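Local atomic coordinates of biotin protein ligase-like protein of unknown function (PDB entry 3BFM), a protein that is of unknown function but resembles biotin protein ligases and carries a biotin/lipoate ligase-like domain followed by a small C-terminal domain. Residues 29-34 with 120-125; 65-70 with 172-177; 75-80 with 164-169; 91-96 with 213-218. All blocks are in the same frame, centred on the assembly; numbering follows the deposited sequence.

Overall arrangement
From the N terminus, interaction 1 comes first. It closes a loop by bringing helix 23-32 against the start of strand 123-130 in the large mixed sheet. Residues 65-70 and 75-80 follow on helix 67-82 and its approach. Both pair with helix 156-175, and interaction 3 is nested inside the loop closed by interaction 2. Interaction 4 ties the turn between strands 89-91 and 96-99 to strand 215-218 of the C-terminal three-stranded sheet. It crosses the other three, and interaction 1 also crosses interactions 2 and 3. Leu123 packs on Met67, linking interactions 1 and 2, and Phe213 packs on Pro69 and Ala66, linking 2 and 4.

Interaction 1 of 4, residues 29-34 with 120-125; sequences QKAELG and PDWLVV
The first torsion of Trp122 (chi1 59°) sets CG between the backbone N and the carbonyl carbon and presents the indole to Ala31 and Glu32 of helix 23-32. The Glu32 chain leaves with CG beside the carbonyl carbon and bends at chi2 (55°), which brings OE1 to the indole rim. Trp122 NE1 donates to Glu32 OE1 at 3.0 Å, nearly straight at 166°. The oxygen lies in the indole plane, while the N-H reaches it from above the carboxylate plane. Ala31 sits over one face of the same indole. Its CB is 3.7 Å from the centroid of the five-membered ring, a CH-pi contact. Val124 CG2 is a looser neighbour of this methyl, at 4.3 Å. A water donates to both Glu32 OE1 and Asp121 OD2, at 2.6 Å from OD2. The contact packs the last turn of the helix on the lead-in to strand 123-130, and Gly34 ends that turn in a Schellman motif. Val124 also packs on Phe24, Ala27 and Cys28 of the same helix, and Trp122 on Cys28. The indole is thus held by its N-H and by one face, and the shared water probably eases the closeness of two acidic side chains.

Interaction 2 of 4, residues 65-70 with 172-177; sequences MAMLPV and NRWDEG
A Met-aromatic contact joins residues 65-70, at the N-terminal end of helix 67-82, to the last turn of helix 156-175 within the ligase-like domain. Met67, a selenomethionine, meets Trp174 with its terminal methyl. CE lies over the indole face, 3.5 Å from the centroid of the six-membered ring and 18° off the ring normal. Its closest ring atom is Trp174 CD2, at 3.4 Å from CE. The selenium stands further back, with SE 5.0 Å from the same centroid. The Met67 chain bends at chi2 (-63°) and again at chi3 (99°), and this folds the methyl onto the ring. Ala66 adds a second touch, its CB lying 3.8 Å from Trp174 NE1. It approaches obliquely. Ile182 of helix 179-189 and Pro57 also pack on Trp174, while Ile171 packs on Met67. Just beyond the tryptophan the helix ends in a Schellman motif. Gly177, with positive phi, is its C-prime residue, and Gly177 N bonds back to Trp174 O at 3.0 Å. The contact itself is made by methyl groups against the indole. Its hold therefore rests on dispersion and on CH-pi attraction between the terminal methyl and the indole face.

Interaction 3 of 4, residues 75-80 with 164-169; sequences FQNALG and ARHCLH
His166 lays one face of its imidazole over the backbone between Asn77 and Ala78. This is helix-to-helix packing in the ligase-like domain, where helix 67-82 meets helix 156-175. The nearest alpha carbons, those of Ala78 and His166, are 6.2 Å apart. The carbonyl carbon of Asn77 lies over the centre of the ring, 4.1 Å above its plane. Ala78 N lies over the same face but nearer the rim. The tightest touch is between Asn77 CB and His166 CD2, at 3.4 Å. Toward the ND1 edge, over the same face, Ala78 CA lies 3.7 Å and Ala78 CB 4.0 Å from His166 ND1. In His166, CG is anti to the carbonyl carbon (chi1 -76°), which carries the imidazole across to helix 67-82. ND1 is hydrogen-bonded to Ser162 O, one turn earlier in its own helix, and this bond helps fix the rotation of the ring. With an alanine at this position, a gap is likely to open against Asn77 CB and Ala78, and Ser162 O would probably lose its imidazole partner. The amide of Asn77 stands almost upright to the imidazole, with 86° between the planes. Both ends of that amide are engaged. OD1 is hydrogen-bonded to Trp170 NE1, so the asparagine reaches helix 156-175 a second time. Its other end stays on its own helix: Asn77 ND2 donates to Gln76 OE1 at 2.8 Å, with the acceptor in the plane of the Asn77 amide.

Interaction 4 of 4, residues 91-96 with 213-218; sequences LDWNGA and FGMLLR
Trp93 NE1 donates to the backbone oxygen of Phe213 at 2.8 Å, with an N-H...O angle of 156°. The oxygen sits at the indole edge, near the ring plane, and the donor is tilted 18° from the carbonyl plane. Met215, a selenomethionine, covers one face of the same indole. Its CB stands 3.9 Å from the centroid of the five-membered ring, a CH-pi contact. The chain runs out extended and then bends at chi3 (-76°), which turns the terminal methyl back to the tryptophan. Met215 CE thereby reaches Trp93 CD2 at 3.5 Å. The selenium makes an oblique Met-aromatic contact, with SE 4.9 Å from the centroid of the six-membered ring. The contact joins the two parts of the protein: the hairpin turn between strands 89-91 and 96-99 belongs to the ligase-like region, and strand 215-218 belongs to the small C-terminal sheet. Val209, Leu228 and Val231 also pack on Trp93, so the indole is inserted among residues of the C-terminal region. A leucine in its place would probably leave Phe213 O without this donor and take the flat surface from under Met215. The turn that carries the tryptophan is type I, from Asp92 to Gly95. Two Asx turns follow one another here, the first within the turn and the second running on to Ala96. Asp92 OD1 accepts from Asn94 N at 2.9 Å, and Asn94 OD1 accepts from Ala96 N at 2.9 Å. Asp92 OD1 also forms a salt bridge with Arg197, a residue of strand 196-199.

Interaction 1 of 4, residues 29-34 with 120-125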
loop_
_atom_site.group_PDB
_atom_site.type_symbol
_atom_site.label_atom_id
_atom_site.label_comp_id
_atom_site.label_asym_id
_atom_site.label_seq_id
_atom_site.Cartn_x
_atom_site.Cartn_y
_atom_site.Cartn_z
ATOM N N GLN A 29 -9.659 -7.228 15.382
ATOM C CA GLN A 29 -11.050 -7.608 15.124
ATOM C C GLN A 29 -11.359 -7.460 13.645
ATOM O O GLN A 29 -11.892 -8.367 13.014
ATOM C CB GLN A 29 -12.011 -6.745 15.953
ATOM C CG GLN A 29 -13.456 -7.199 15.895
ATOM N N LYS A 30 -11.001 -6.311 13.080
ATOM C CA LYS A 30 -11.232 -6.086 11.661
ATOM C C LYS A 30 -10.446 -7.073 10.775
ATOM O O LYS A 30 -10.949 -7.570 9.757
ATOM C CB LYS A 30 -10.945 -4.644 11.293
ATOM C CG LYS A 30 -11.988 -3.689 11.851
ATOM C CD LYS A 30 -11.913 -2.318 11.250
ATOM C CE LYS A 30 -13.172 -1.513 11.589
ATOM N NZ LYS A 30 -13.586 -0.658 10.438
ATOM N N ALA A 31 -9.229 -7.406 11.202
ATOM C CA ALA A 31 -8.390 -8.303 10.431
ATOM C C ALA A 31 -9.083 -9.682 10.377
ATOM O O ALA A 31 -9.206 -10.309 9.326
ATOM C CB ALA A 31 -7.009 -8.391 11.075
ATOM N N GLU A 32 -9.580 -10.131 11.508
ATOM C CA GLU A 32 -10.268 -11.439 11.548
ATOM C C GLU A 32 -11.565 -11.447 10.713
ATOM O O GLU A 32 -11.926 -12.476 10.138
ATOM C CB GLU A 32 -10.512 -11.869 12.994
ATOM C CG GLU A 32 -11.059 -13.304 13.138
ATOM C CD GLU A 32 -10.194 -14.388 12.463
ATOM O OE1 GLU A 32 -8.957 -14.369 12.636
ATOM O OE2 GLU A 32 -10.765 -15.261 11.759
ATOM N N LEU A 33 -12.224 -10.297 10.627
ATOM C CA LEU A 33 -13.348 -10.062 9.701
ATOM C C LEU A 33 -12.976 -9.968 8.233
ATOM O O LEU A 33 -13.861 -9.820 7.410
ATOM C CB LEU A 33 -14.060 -8.738 10.036
ATOM C CG LEU A 33 -15.051 -8.758 11.190
ATOM C CD1 LEU A 33 -15.343 -7.347 11.658
ATOM C CD2 LEU A 33 -16.333 -9.479 10.749
ATOM N N GLY A 34 -11.693 -9.953 7.900
ATOM C CA GLY A 34 -11.292 -9.948 6.513
ATOM C C GLY A 34 -10.828 -8.617 5.961
ATOM O O GLY A 34 -10.587 -8.522 4.754
ATOM N N PRO A 120 0.336 -16.748 8.325
ATOM C CA PRO A 120 -0.873 -16.203 8.925
ATOM C C PRO A 120 -1.778 -15.494 7.912
ATOM O O PRO A 120 -1.303 -14.974 6.901
ATOM C CB PRO A 120 -0.331 -15.236 10.021
ATOM C CG PRO A 120 1.097 -15.020 9.749
ATOM C CD PRO A 120 1.541 -15.929 8.608
ATOM N N ASP A 121 -3.076 -15.453 8.173
ATOM C CA ASP A 121 -3.992 -14.700 7.308
ATOM C C ASP A 121 -3.796 -13.224 7.553
ATOM O O ASP A 121 -4.146 -12.406 6.723
ATOM C CB ASP A 121 -5.436 -15.040 7.622
ATOM C CG ASP A 121 -5.812 -16.492 7.288
ATOM O OD1 ASP A 121 -5.130 -17.143 6.471
ATOM O OD2 ASP A 121 -6.817 -16.966 7.861
ATOM N N TRP A 122 -3.298 -12.889 8.743
ATOM C CA TRP A 122 -3.087 -11.488 9.117
ATOM C C TRP A 122 -2.134 -11.366 10.267
ATOM O O TRP A 122 -1.971 -12.281 11.061
ATOM C CB TRP A 122 -4.396 -10.778 9.449
ATOM C CG TRP A 122 -5.170 -11.387 10.555
ATOM C CD1 TRP A 122 -6.240 -12.251 10.426
ATOM C CD2 TRP A 122 -5.011 -11.170 11.972
ATOM N NE1 TRP A 122 -6.713 -12.590 11.645
ATOM C CE2 TRP A 122 -5.989 -11.949 12.617
ATOM C CE3 TRP A 122 -4.119 -10.429 12.754
ATOM C CZ2 TRP A 122 -6.109 -11.991 13.988
ATOM C CZ3 TRP A 122 -4.253 -10.459 14.126
ATOM C CH2 TRP A 122 -5.236 -11.249 14.728
ATOM N N LEU A 123 -1.558 -10.167 10.375
ATOM C CA LEU A 123 -0.735 -9.782 11.480
ATOM C C LEU A 123 -1.019 -8.308 11.785
ATOM O O LEU A 123 -1.244 -7.532 10.876
ATOM C CB LEU A 123 0.715 -9.986 11.080
ATOM C CG LEU A 123 1.762 -9.965 12.174
ATOM C CD1 LEU A 123 2.839 -11.049 11.943
ATOM C CD2 LEU A 123 2.386 -8.565 12.295
ATOM N N VAL A 124 -1.036 -7.949 13.055
ATOM C CA VAL A 124 -1.246 -6.547 13.460
ATOM C C VAL A 124 -0.123 -6.127 14.371
ATOM O O VAL A 124 0.248 -6.877 15.276
ATOM C CB VAL A 124 -2.590 -6.368 14.223
ATOM C CG1 VAL A 124 -2.694 -4.995 14.889
ATOM C CG2 VAL A 124 -3.777 -6.632 13.277
ATOM N N VAL A 125 0.435 -4.947 14.106
ATOM C CA VAL A 125 1.400 -4.316 15.014
ATOM C C VAL A 125 0.801 -3.070 15.613
ATOM O O VAL A 125 0.322 -2.201 14.894
ATOM C CB VAL A 125 2.719 -3.976 14.286
ATOM C CG1 VAL A 125 3.643 -3.191 15.208
ATOM C CG2 VAL A 125 3.339 -5.241 13.820
HETATM O O HOH W 1 -7.747 -16.188 10.183
#

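Interaction 2 of 4, residues 65-70 with 172-177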
loop_
_atom_site.group_PDB
_atom_site.type_symbol
_atom_site.label_atom_id
_atom_site.label_comp_id
_atom_site.label_asym_id
_atom_site.label_seq_id
_atom_site.Cartn_x
_atom_site.Cartn_y
_atom_site.Cartn_z
HETATM N N MSE A 65 7.183 -12.608 12.182
HETATM C CA MSE A 65 7.535 -11.915 13.428
HETATM C C MSE A 65 8.505 -10.732 13.234
HETATM O O MSE A 65 8.524 -9.842 14.084
HETATM C CB MSE A 65 8.140 -12.896 14.426
HETATM C CG MSE A 65 7.246 -14.012 14.869
HETATM SE SE MSE A 65 5.429 -13.373 15.440
HETATM C CE MSE A 65 5.897 -12.350 16.878
ATOM N N ALA A 66 9.295 -10.728 12.153
ATOM C CA ALA A 66 10.176 -9.600 11.808
ATOM C C ALA A 66 9.405 -8.283 11.690
ATOM O O ALA A 66 9.996 -7.189 11.701
ATOM C CB ALA A 66 10.941 -9.900 10.524
HETATM N N MSE A 67 8.083 -8.358 11.568
HETATM C CA MSE A 67 7.315 -7.124 11.479
HETATM C C MSE A 67 7.450 -6.285 12.767
HETATM O O MSE A 67 7.342 -5.045 12.734
HETATM C CB MSE A 67 5.823 -7.411 11.186
HETATM C CG MSE A 67 5.571 -8.033 9.783
HETATM SE SE MSE A 67 6.091 -6.830 8.349
HETATM C CE MSE A 67 7.913 -7.728 8.036
ATOM N N LEU A 68 7.636 -6.951 13.913
ATOM C CA LEU A 68 7.862 -6.200 15.172
ATOM C C LEU A 68 9.142 -5.336 15.131
ATOM O O LEU A 68 9.059 -4.092 15.256
ATOM C CB LEU A 68 7.834 -7.123 16.397
ATOM C CG LEU A 68 8.034 -6.471 17.756
ATOM C CD1 LEU A 68 6.939 -5.416 17.961
ATOM C CD2 LEU A 68 7.979 -7.499 18.872
ATOM N N PRO A 69 10.338 -5.963 14.951
ATOM C CA PRO A 69 11.535 -5.118 14.781
ATOM C C PRO A 69 11.477 -4.097 13.654
ATOM O O PRO A 69 11.922 -2.951 13.821
ATOM C CB PRO A 69 12.666 -6.130 14.576
ATOM C CG PRO A 69 12.041 -7.451 14.533
ATOM C CD PRO A 69 10.692 -7.397 15.066
ATOM N N VAL A 70 10.918 -4.499 12.524
ATOM C CA VAL A 70 10.701 -3.584 11.422
ATOM C C VAL A 70 9.926 -2.347 11.846
ATOM O O VAL A 70 10.344 -1.237 11.528
ATOM C CB VAL A 70 10.032 -4.274 10.223
ATOM C CG1 VAL A 70 9.481 -3.231 9.219
ATOM C CG2 VAL A 70 10.972 -5.259 9.524
ATOM N N ASN A 172 8.607 -2.492 2.864
ATOM C CA ASN A 172 8.905 -2.709 1.424
ATOM C C ASN A 172 10.325 -3.276 1.225
ATOM O O ASN A 172 10.528 -4.188 0.439
ATOM C CB ASN A 172 8.680 -1.446 0.576
ATOM C CG ASN A 172 7.199 -1.117 0.394
ATOM O OD1 ASN A 172 6.374 -2.013 0.340
ATOM N ND2 ASN A 172 6.869 0.167 0.274
ATOM N N ARG A 173 11.290 -2.812 1.997
ATOM C CA ARG A 173 12.646 -3.331 1.879
ATOM C C ARG A 173 12.750 -4.768 2.360
ATOM O O ARG A 173 13.483 -5.578 1.789
ATOM C CB ARG A 173 13.624 -2.438 2.609
ATOM C CG ARG A 173 13.696 -1.084 1.923
ATOM C CD ARG A 173 14.668 -0.224 2.547
ATOM N NE ARG A 173 16.019 -0.619 2.168
ATOM C CZ ARG A 173 17.111 -0.147 2.752
ATOM N NH1 ARG A 173 17.004 0.751 3.730
ATOM N NH2 ARG A 173 18.303 -0.566 2.336
ATOM N N TRP A 174 12.022 -5.092 3.424
ATOM C CA TRP A 174 11.957 -6.446 3.898
ATOM C C TRP A 174 11.411 -7.361 2.788
ATOM O O TRP A 174 11.944 -8.443 2.517
ATOM C CB TRP A 174 11.060 -6.506 5.133
ATOM C CG TRP A 174 10.784 -7.881 5.618
ATOM C CD1 TRP A 174 11.550 -8.626 6.472
ATOM C CD2 TRP A 174 9.644 -8.684 5.300
ATOM N NE1 TRP A 174 10.964 -9.826 6.706
ATOM C CE2 TRP A 174 9.782 -9.892 6.007
ATOM C CE3 TRP A 174 8.507 -8.485 4.505
ATOM C CZ2 TRP A 174 8.845 -10.916 5.924
ATOM C CZ3 TRP A 174 7.569 -9.504 4.421
ATOM C CH2 TRP A 174 7.751 -10.712 5.130
ATOM N N ASP A 175 10.348 -6.918 2.135
ATOM C CA ASP A 175 9.727 -7.673 1.050
ATOM C C ASP A 175 10.672 -7.877 -0.126
ATOM O O ASP A 175 10.600 -8.893 -0.818
ATOM C CB ASP A 175 8.460 -6.956 0.565
ATOM C CG ASP A 175 7.736 -7.731 -0.535
ATOM O OD1 ASP A 175 7.233 -8.827 -0.217
ATOM O OD2 ASP A 175 7.680 -7.245 -1.691
ATOM N N GLU A 176 11.559 -6.919 -0.357
ATOM C CA GLU A 176 12.532 -7.017 -1.439
ATOM C C GLU A 176 13.763 -7.823 -1.022
ATOM O O GLU A 176 14.755 -7.859 -1.757
ATOM C CB GLU A 176 12.939 -5.615 -1.903
ATOM C CG GLU A 176 11.818 -4.905 -2.678
ATOM C CD GLU A 176 11.969 -3.379 -2.729
ATOM O OE1 GLU A 176 13.122 -2.890 -2.695
ATOM O OE2 GLU A 176 10.928 -2.667 -2.795
ATOM N N GLY A 177 13.726 -8.428 0.166
ATOM C CA GLY A 177 14.781 -9.322 0.609
ATOM C C GLY A 177 15.922 -8.705 1.398
ATOM O O GLY A 177 16.962 -9.342 1.563
#

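Interaction 3 of 4, residues 75-80 with 164-169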
loop_
_atom_site.group_PDB
_atom_site.type_symbol
_atom_site.label_atom_id
_atom_site.label_comp_id
_atom_site.label_asym_id
_atom_site.label_seq_id
_atom_site.Cartn_x
_atom_site.Cartn_y
_atom_site.Cartn_z
ATOM N N PHE A 75 9.540 3.318 13.954
ATOM C CA PHE A 75 9.308 4.273 15.036
ATOM C C PHE A 75 10.529 5.099 15.417
ATOM O O PHE A 75 10.435 6.316 15.606
ATOM C CB PHE A 75 8.784 3.575 16.279
ATOM C CG PHE A 75 8.519 4.516 17.403
ATOM C CD1 PHE A 75 7.359 5.292 17.398
ATOM C CD2 PHE A 75 9.436 4.708 18.430
ATOM C CE1 PHE A 75 7.101 6.176 18.411
ATOM C CE2 PHE A 75 9.171 5.623 19.440
ATOM C CZ PHE A 75 8.002 6.361 19.413
ATOM N N GLN A 76 11.670 4.434 15.608
ATOM C CA GLN A 76 12.899 5.168 15.896
ATOM C C GLN A 76 13.196 6.208 14.796
ATOM O O GLN A 76 13.554 7.348 15.106
ATOM C CB GLN A 76 14.072 4.217 16.092
ATOM C CG GLN A 76 15.380 4.925 16.527
ATOM C CD GLN A 76 16.144 5.594 15.386
ATOM O OE1 GLN A 76 16.019 5.244 14.217
ATOM N NE2 GLN A 76 16.954 6.579 15.743
ATOM N N ASN A 77 13.026 5.829 13.522
ATOM C CA ASN A 77 13.288 6.744 12.411
ATOM C C ASN A 77 12.292 7.897 12.402
ATOM O O ASN A 77 12.651 9.043 12.128
ATOM C CB ASN A 77 13.133 6.046 11.054
ATOM C CG ASN A 77 14.207 5.001 10.737
ATOM O OD1 ASN A 77 14.195 4.472 9.633
ATOM N ND2 ASN A 77 15.075 4.674 11.665
ATOM N N ALA A 78 11.032 7.576 12.680
ATOM C CA ALA A 78 9.937 8.526 12.713
ATOM C C ALA A 78 10.169 9.540 13.822
ATOM O O ALA A 78 10.139 10.731 13.577
ATOM C CB ALA A 78 8.580 7.795 12.890
ATOM N N LEU A 79 10.451 9.083 15.039
ATOM C CA LEU A 79 10.717 10.043 16.122
ATOM C C LEU A 79 11.997 10.902 15.851
ATOM O O LEU A 79 11.989 12.133 16.042
ATOM C CB LEU A 79 10.822 9.308 17.456
ATOM C CG LEU A 79 10.840 10.144 18.738
ATOM C CD1 LEU A 79 9.718 11.193 18.731
ATOM C CD2 LEU A 79 10.705 9.200 19.937
ATOM N N GLY A 80 13.075 10.264 15.396
ATOM C CA GLY A 80 14.303 10.986 15.029
ATOM C C GLY A 80 14.144 12.090 13.986
ATOM O O GLY A 80 14.830 13.118 14.026
ATOM N N ALA A 164 3.844 5.623 10.205
ATOM C CA ALA A 164 3.277 4.898 9.066
ATOM C C ALA A 164 4.190 4.913 7.837
ATOM O O ALA A 164 4.437 3.852 7.224
ATOM C CB ALA A 164 1.879 5.404 8.726
ATOM N N ARG A 165 4.693 6.087 7.480
ATOM C CA ARG A 165 5.577 6.237 6.339
ATOM C C ARG A 165 6.878 5.476 6.507
ATOM O O ARG A 165 7.303 4.736 5.595
ATOM C CB ARG A 165 5.930 7.699 6.057
ATOM C CG ARG A 165 4.990 8.421 5.172
ATOM C CD ARG A 165 5.615 9.693 4.602
ATOM N NE ARG A 165 6.305 10.495 5.627
ATOM C CZ ARG A 165 5.715 11.323 6.500
ATOM N NH1 ARG A 165 4.390 11.484 6.529
ATOM N NH2 ARG A 165 6.463 11.992 7.372
ATOM N N HIS A 166 7.530 5.615 7.652
ATOM C CA HIS A 166 8.773 4.871 7.824
ATOM C C HIS A 166 8.587 3.346 7.967
ATOM O O HIS A 166 9.397 2.582 7.464
ATOM C CB HIS A 166 9.564 5.409 9.020
ATOM C CG HIS A 166 10.254 6.692 8.752
ATOM N ND1 HIS A 166 9.695 7.908 9.043
ATOM C CD2 HIS A 166 11.475 6.951 8.222
ATOM C CE1 HIS A 166 10.532 8.872 8.686
ATOM N NE2 HIS A 166 11.618 8.314 8.191
ATOM N N CYS A 167 7.513 2.886 8.621
ATOM C CA CYS A 167 7.184 1.467 8.601
ATOM C C CYS A 167 7.018 0.944 7.182
ATOM O O CYS A 167 7.522 -0.115 6.832
ATOM C CB CYS A 167 5.920 1.182 9.415
ATOM S SG CYS A 167 6.203 1.334 11.158
ATOM N N LEU A 168 6.282 1.664 6.352
ATOM C CA LEU A 168 6.097 1.212 4.991
ATOM C C LEU A 168 7.434 1.138 4.256
ATOM O O LEU A 168 7.663 0.191 3.546
ATOM C CB LEU A 168 5.157 2.146 4.241
ATOM C CG LEU A 168 4.857 1.861 2.773
ATOM C CD1 LEU A 168 4.093 0.569 2.623
ATOM C CD2 LEU A 168 4.058 3.085 2.204
ATOM N N HIS A 169 8.313 2.113 4.446
ATOM C CA HIS A 169 9.628 2.043 3.790
ATOM C C HIS A 169 10.356 0.713 4.106
ATOM O O HIS A 169 10.789 -0.012 3.195
ATOM C CB HIS A 169 10.462 3.269 4.192
ATOM C CG HIS A 169 11.889 3.187 3.781
ATOM N ND1 HIS A 169 12.315 3.520 2.511
ATOM C CD2 HIS A 169 12.992 2.790 4.458
ATOM C CE1 HIS A 169 13.620 3.328 2.428
ATOM N NE2 HIS A 169 14.057 2.900 3.598
#

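Interaction 4 of 4, residues 91-96 with 213-218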
loop_
_atom_site.group_PDB
_atom_site.type_symbol
_atom_site.label_atom_id
_atom_site.label_comp_id
_atom_site.label_asym_id
_atom_site.label_seq_id
_atom_site.Cartn_x
_atom_site.Cartn_y
_atom_site.Cartn_z
ATOM N N LEU A 91 15.081 0.107 21.391
ATOM C CA LEU A 91 14.058 -0.899 21.185
ATOM C C LEU A 91 14.341 -2.145 21.996
ATOM O O LEU A 91 15.407 -2.749 21.866
ATOM C CB LEU A 91 13.987 -1.268 19.696
ATOM C CG LEU A 91 13.758 -0.151 18.667
ATOM C CD1 LEU A 91 13.933 -0.704 17.210
ATOM C CD2 LEU A 91 12.377 0.525 18.887
ATOM N N ASP A 92 13.402 -2.548 22.837
ATOM C CA ASP A 92 13.530 -3.828 23.497
ATOM C C ASP A 92 13.119 -4.979 22.553
ATOM O O ASP A 92 12.228 -4.868 21.684
ATOM C CB ASP A 92 12.706 -3.847 24.782
ATOM C CG ASP A 92 13.065 -4.988 25.712
ATOM O OD1 ASP A 92 12.949 -6.165 25.294
ATOM O OD2 ASP A 92 13.426 -4.687 26.888
ATOM N N TRP A 93 13.756 -6.133 22.755
ATOM C CA TRP A 93 13.451 -7.309 21.956
ATOM C C TRP A 93 11.951 -7.647 22.013
ATOM O O TRP A 93 11.350 -8.065 21.009
ATOM C CB TRP A 93 14.284 -8.478 22.492
ATOM C CG TRP A 93 14.023 -9.759 21.840
ATOM C CD1 TRP A 93 14.522 -10.202 20.669
ATOM C CD2 TRP A 93 13.178 -10.792 22.342
ATOM N NE1 TRP A 93 14.023 -11.446 20.387
ATOM C CE2 TRP A 93 13.179 -11.830 21.394
ATOM C CE3 TRP A 93 12.388 -10.917 23.469
ATOM C CZ2 TRP A 93 12.452 -13.001 21.578
ATOM C CZ3 TRP A 93 11.660 -12.057 23.650
ATOM C CH2 TRP A 93 11.696 -13.089 22.718
ATOM N N ASN A 94 11.369 -7.462 23.188
ATOM C CA ASN A 94 9.938 -7.781 23.447
ATOM C C ASN A 94 8.950 -6.746 22.968
ATOM O O ASN A 94 7.745 -6.911 23.143
ATOM C CB ASN A 94 9.680 -8.111 24.909
ATOM C CG ASN A 94 9.828 -6.915 25.857
ATOM O OD1 ASN A 94 9.837 -5.735 25.461
ATOM N ND2 ASN A 94 10.023 -7.235 27.132
ATOM N N GLY A 95 9.457 -5.686 22.365
ATOM C CA GLY A 95 8.599 -4.630 21.850
ATOM C C GLY A 95 8.509 -3.367 22.694
ATOM O O GLY A 95 7.978 -2.351 22.211
ATOM N N ALA A 96 8.979 -3.401 23.931
ATOM C CA ALA A 96 8.996 -2.208 24.753
ATOM C C ALA A 96 9.844 -1.105 24.146
ATOM O O ALA A 96 10.842 -1.359 23.427
ATOM C CB ALA A 96 9.460 -2.518 26.180
ATOM N N PHE A 213 14.989 -13.352 14.450
ATOM C CA PHE A 213 14.930 -12.413 15.579
ATOM C C PHE A 213 14.617 -13.092 16.893
ATOM O O PHE A 213 14.178 -12.438 17.821
ATOM C CB PHE A 213 13.974 -11.226 15.331
ATOM C CG PHE A 213 14.469 -10.240 14.315
ATOM C CD1 PHE A 213 15.229 -9.142 14.686
ATOM C CD2 PHE A 213 14.125 -10.390 12.983
ATOM C CE1 PHE A 213 15.651 -8.218 13.706
ATOM C CE2 PHE A 213 14.546 -9.500 12.022
ATOM C CZ PHE A 213 15.310 -8.414 12.373
ATOM N N GLY A 214 14.900 -14.393 16.982
ATOM C CA GLY A 214 14.811 -15.139 18.251
ATOM C C GLY A 214 15.960 -14.743 19.153
ATOM O O GLY A 214 17.065 -14.498 18.670
HETATM N N MSE A 215 15.697 -14.596 20.440
HETATM C CA MSE A 215 16.726 -14.122 21.369
HETATM C C MSE A 215 17.667 -15.258 21.704
HETATM O O MSE A 215 17.230 -16.338 22.086
HETATM C CB MSE A 215 16.116 -13.653 22.678
HETATM C CG MSE A 215 17.104 -13.248 23.736
HETATM SE SE MSE A 215 16.332 -12.633 25.363
HETATM C CE MSE A 215 15.796 -10.832 24.654
ATOM N N LEU A 216 18.952 -14.951 21.617
ATOM C CA LEU A 216 19.998 -15.828 22.102
ATOM C C LEU A 216 20.368 -15.360 23.504
ATOM O O LEU A 216 20.947 -14.298 23.684
ATOM C CB LEU A 216 21.193 -15.793 21.143
ATOM C CG LEU A 216 20.868 -16.279 19.717
ATOM C CD1 LEU A 216 21.806 -15.689 18.707
ATOM C CD2 LEU A 216 20.892 -17.790 19.695
ATOM N N LEU A 217 20.057 -16.187 24.492
ATOM C CA LEU A 217 20.258 -15.871 25.908
ATOM C C LEU A 217 21.241 -16.893 26.483
ATOM O O LEU A 217 20.924 -18.084 26.603
ATOM C CB LEU A 217 18.931 -15.906 26.647
ATOM C CG LEU A 217 18.860 -15.372 28.077
ATOM C CD1 LEU A 217 19.245 -13.908 28.104
ATOM C CD2 LEU A 217 17.457 -15.583 28.670
ATOM N N ARG A 218 22.431 -16.413 26.788
ATOM C CA ARG A 218 23.518 -17.283 27.260
ATOM C C ARG A 218 23.640 -17.267 28.771
ATOM O O ARG A 218 23.941 -16.224 29.392
ATOM C CB ARG A 218 24.813 -16.880 26.582
ATOM C CG ARG A 218 25.936 -17.891 26.797
ATOM C CD ARG A 218 26.967 -17.699 25.711
ATOM N NE ARG A 218 26.481 -18.263 24.447
ATOM C CZ ARG A 218 27.084 -18.137 23.277
ATOM N NH1 ARG A 218 28.216 -17.435 23.151
ATOM N NH2 ARG A 218 26.528 -18.694 22.223
#